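PDB 3HH7: muscarinic toxin-like protein 3 homolog from Ophiophagus hannah, which is a homodimeric three-finger neurotoxin of king cobra venom that probably binds and blocks nicotinic acetylcholine receptors. Local coordinates for residues W29-R33 against E34-E38. Residues are numbered along the deposited sequence; the frame is centred on the assembly and turned at random.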
ATOM      1  N   TRP A  29      -6.048 -10.223   0.617  1.00 10.03           N
ATOM      2  CA  TRP A  29      -6.369 -10.746   1.943  1.00 11.81           C
ATOM      3  C   TRP A  29      -6.720 -12.238   1.897  1.00 11.77           C
ATOM      4  O   TRP A  29      -6.790 -12.849   0.824  1.00 11.80           O
ATOM      5  CB  TRP A  29      -7.493  -9.934   2.599  1.00 13.80           C
ATOM      6  CG  TRP A  29      -8.854 -10.201   2.022  1.00 15.72           C
ATOM      7  CD1 TRP A  29      -9.821 -11.014   2.550  1.00 18.19           C
ATOM      8  CD2 TRP A  29      -9.414  -9.634   0.831  1.00 17.82           C
ATOM      9  NE1 TRP A  29     -10.936 -11.006   1.747  1.00 19.26           N
ATOM     10  CE2 TRP A  29     -10.719 -10.169   0.688  1.00 18.33           C
ATOM     11  CE3 TRP A  29      -8.941  -8.741  -0.137  1.00 18.42           C
ATOM     12  CZ2 TRP A  29     -11.555  -9.841  -0.386  1.00 18.51           C
ATOM     13  CZ3 TRP A  29      -9.777  -8.411  -1.210  1.00 18.18           C
ATOM     14  CH2 TRP A  29     -11.069  -8.962  -1.320  1.00 18.62           C
ATOM     15  N   ILE A  30      -6.883 -12.835   3.067  1.00 12.46           N
ATOM     16  CA  ILE A  30      -7.267 -14.245   3.152  1.00 13.61           C
ATOM     17  C   ILE A  30      -8.654 -14.318   3.761  1.00 14.55           C
ATOM     18  O   ILE A  30      -8.887 -13.759   4.834  1.00 14.75           O
ATOM     19  CB  ILE A  30      -6.263 -15.056   4.024  1.00 13.72           C
ATOM     20  CG1 ILE A  30      -4.858 -15.021   3.422  1.00 16.47           C
ATOM     21  CG2 ILE A  30      -6.743 -16.504   4.215  1.00 15.42           C
ATOM     22  CD1 ILE A  30      -3.743 -15.082   4.473  1.00 20.85           C
ATOM     23  N   ASP A  31      -9.570 -14.981   3.050  1.00 14.76           N
ATOM     24  CA  ASP A  31     -10.911 -15.280   3.547  1.00 15.79           C
ATOM     25  C   ASP A  31     -10.951 -16.756   3.935  1.00 15.42           C
ATOM     26  O   ASP A  31     -11.068 -17.627   3.062  1.00 15.55           O
ATOM     27  CB  ASP A  31     -11.948 -14.983   2.462  1.00 16.25           C
ATOM     28  CG  ASP A  31     -13.382 -15.278   2.914  1.00 18.60           C
ATOM     29  OD1 ASP A  31     -13.605 -15.618   4.100  1.00 23.01           O
ATOM     30  OD2 ASP A  31     -14.286 -15.159   2.069  1.00 22.89           O
ATOM     31  N   GLY A  32     -10.834 -17.040   5.230  1.00 15.85           N
ATOM     32  CA  GLY A  32     -10.694 -18.431   5.695  1.00 15.87           C
ATOM     33  C   GLY A  32      -9.296 -18.946   5.376  1.00 15.98           C
ATOM     34  O   GLY A  32      -8.348 -18.686   6.125  1.00 16.63           O
ATOM     35  N   ARG A  33      -9.166 -19.671   4.259  1.00 15.25           N
ATOM     36  CA  ARG A  33      -7.864 -20.119   3.736  1.00 14.77           C
ATOM     37  C   ARG A  33      -7.642 -19.615   2.309  1.00 13.93           C
ATOM     38  O   ARG A  33      -6.577 -19.812   1.729  1.00 13.77           O
ATOM     39  CB  ARG A  33      -7.753 -21.652   3.774  1.00 15.18           C
ATOM     40  CG  ARG A  33      -7.739 -22.230   5.180  1.00 16.37           C
ATOM     41  CD  ARG A  33      -8.087 -23.725   5.218  1.00 17.22           C
ATOM     42  NE  ARG A  33      -7.065 -24.581   4.619  1.00 19.99           N
ATOM     43  CZ  ARG A  33      -7.187 -25.241   3.472  1.00 19.26           C
ATOM     44  NH1 ARG A  33      -8.290 -25.157   2.742  1.00 19.98           N
ATOM     45  NH2 ARG A  33      -6.184 -25.989   3.047  1.00 22.39           N
ATOM     46  N   GLU A  34      -8.650 -18.946   1.754  1.00 12.45           N
ATOM     47  CA  GLU A  34      -8.655 -18.589   0.336  1.00 11.72           C
ATOM     48  C   GLU A  34      -8.154 -17.174   0.099  1.00 11.14           C
ATOM     49  O   GLU A  34      -8.702 -16.218   0.646  1.00 11.15           O
ATOM     50  CB  GLU A  34     -10.086 -18.718  -0.185  1.00 11.21           C
ATOM     51  CG  GLU A  34     -10.273 -18.389  -1.633  1.00 12.14           C
ATOM     52  CD  GLU A  34     -11.711 -18.619  -2.079  1.00 13.36           C
ATOM     53  OE1 GLU A  34     -12.588 -18.806  -1.211  1.00 16.02           O
ATOM     54  OE2 GLU A  34     -11.932 -18.610  -3.304  1.00 18.23           O
ATOM     55  N   GLY A  35      -7.121 -17.043  -0.728  1.00 10.39           N
ATOM     56  CA  GLY A  35      -6.583 -15.732  -1.055  1.00 10.75           C
ATOM     57  C   GLY A  35      -7.481 -15.002  -2.029  1.00 11.18           C
ATOM     58  O   GLY A  35      -7.988 -15.596  -2.998  1.00 12.70           O
ATOM     59  N   ARG A  36      -7.685 -13.713  -1.776  1.00 10.98           N
ATOM     60  CA  ARG A  36      -8.467 -12.889  -2.681  1.00 11.12           C
ATOM     61  C   ARG A  36      -7.801 -11.553  -2.874  1.00 10.61           C
ATOM     62  O   ARG A  36      -7.076 -11.090  -1.986  1.00 10.15           O
ATOM     63  CB  ARG A  36      -9.874 -12.727  -2.150  1.00 11.76           C
ATOM     64  CG  ARG A  36     -10.606 -14.060  -2.115  1.00 13.59           C
ATOM     65  CD  ARG A  36     -12.024 -13.887  -1.721  1.00 12.75           C
ATOM     66  NE  ARG A  36     -12.822 -13.312  -2.788  1.00 16.49           N
ATOM     67  CZ  ARG A  36     -13.968 -12.666  -2.590  1.00 18.15           C
ATOM     68  NH1 ARG A  36     -14.443 -12.496  -1.357  1.00 18.82           N
ATOM     69  NH2 ARG A  36     -14.635 -12.182  -3.624  1.00 20.09           N
ATOM     70  N   ILE A  37      -8.012 -10.962  -4.047  1.00 10.02           N
ATOM     71  CA  ILE A  37      -7.453  -9.653  -4.375  1.00 10.91           C
ATOM     72  C   ILE A  37      -8.572  -8.771  -4.883  1.00 10.41           C
ATOM     73  O   ILE A  37      -9.388  -9.210  -5.692  1.00 10.39           O
ATOM     74  CB  ILE A  37      -6.300  -9.715  -5.429  1.00 11.45           C
ATOM     75  CG1 ILE A  37      -5.152 -10.592  -4.926  1.00 12.75           C
ATOM     76  CG2 ILE A  37      -5.724  -8.317  -5.699  1.00 13.52           C
ATOM     77  CD1 ILE A  37      -4.060 -10.790  -5.959  1.00 13.00           C
ATOM     78  N   GLU A  38      -8.643  -7.557  -4.348  1.00  9.92           N
ATOM     79  CA  GLU A  38      -9.537  -6.529  -4.865  1.00 10.40           C
ATOM     80  C   GLU A  38      -8.706  -5.389  -5.442  1.00  9.14           C
ATOM     81  O   GLU A  38      -7.671  -5.013  -4.869  1.00  8.55           O
ATOM     82  CB  GLU A  38     -10.418  -6.009  -3.741  1.00 11.34           C
ATOM     83  CG  GLU A  38     -11.550  -5.087  -4.162  1.00 15.82           C
ATOM     84  CD  GLU A  38     -12.407  -4.694  -2.976  1.00 19.81           C
ATOM     85  OE1 GLU A  38     -13.152  -5.562  -2.473  1.00 23.48           O
ATOM     86  OE2 GLU A  38     -12.324  -3.533  -2.524  1.00 22.48           O
TER
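W29 and R36 face each other as a hydrogen-bonded antiparallel pair, each backbone satisfying the other: W29 N gives its hydrogen to R36 O at 2.9 Å, and R36 N returns one to W29 O over the same length, both bonds nearly straight. W29 O also receives the CA hydrogen of G35 in a weaker contact. Two residues on, D31 and E34 form the second such pair. D31 N reaches E34 O at 2.8 Å, whereas E34 N approaches D31 O from above the carbonyl plane, 58° out of it. That skewed bond closes a type II' turn, with G32 and R33 at its corners and the positive phi of G32 suiting glycine. The turn is the tip of the central finger of the three-finger fold, the hairpin of strands 23-31 and 34-42; in neurotoxins of this family the central finger commonly meets the receptor. I30 and G35 pair between the two rungs without mutual bonds; the backbone of I30 bonds instead to N51, on the side of strand 52-58. On the face shared by W29, D31, E34 and R36, the indole swings across to the partner strand, its CG set between backbone N and carbonyl carbon (chi1 74°). R36 CB sits over one face of the six-membered ring in a CH-pi contact, 3.9 Å from the centroid. The rim carbon W29 CZ3 carries on to E38, lying 3.5 Å from E38 CB. The R36 side chain runs on alongside the indole, and W29 CZ2 lies over one face of its guanidinium, the two planes 59° apart; R36 NH1 stays 4.3 Å from D31 OD2, an attraction too long for a salt bridge. Beyond R36, I37 N is met by S8 OG, and E38 pairs through its backbone with S27. The E38 carboxylate has its own partner, with OE2 hydrogen-bonded to the hydroxyl of Y25.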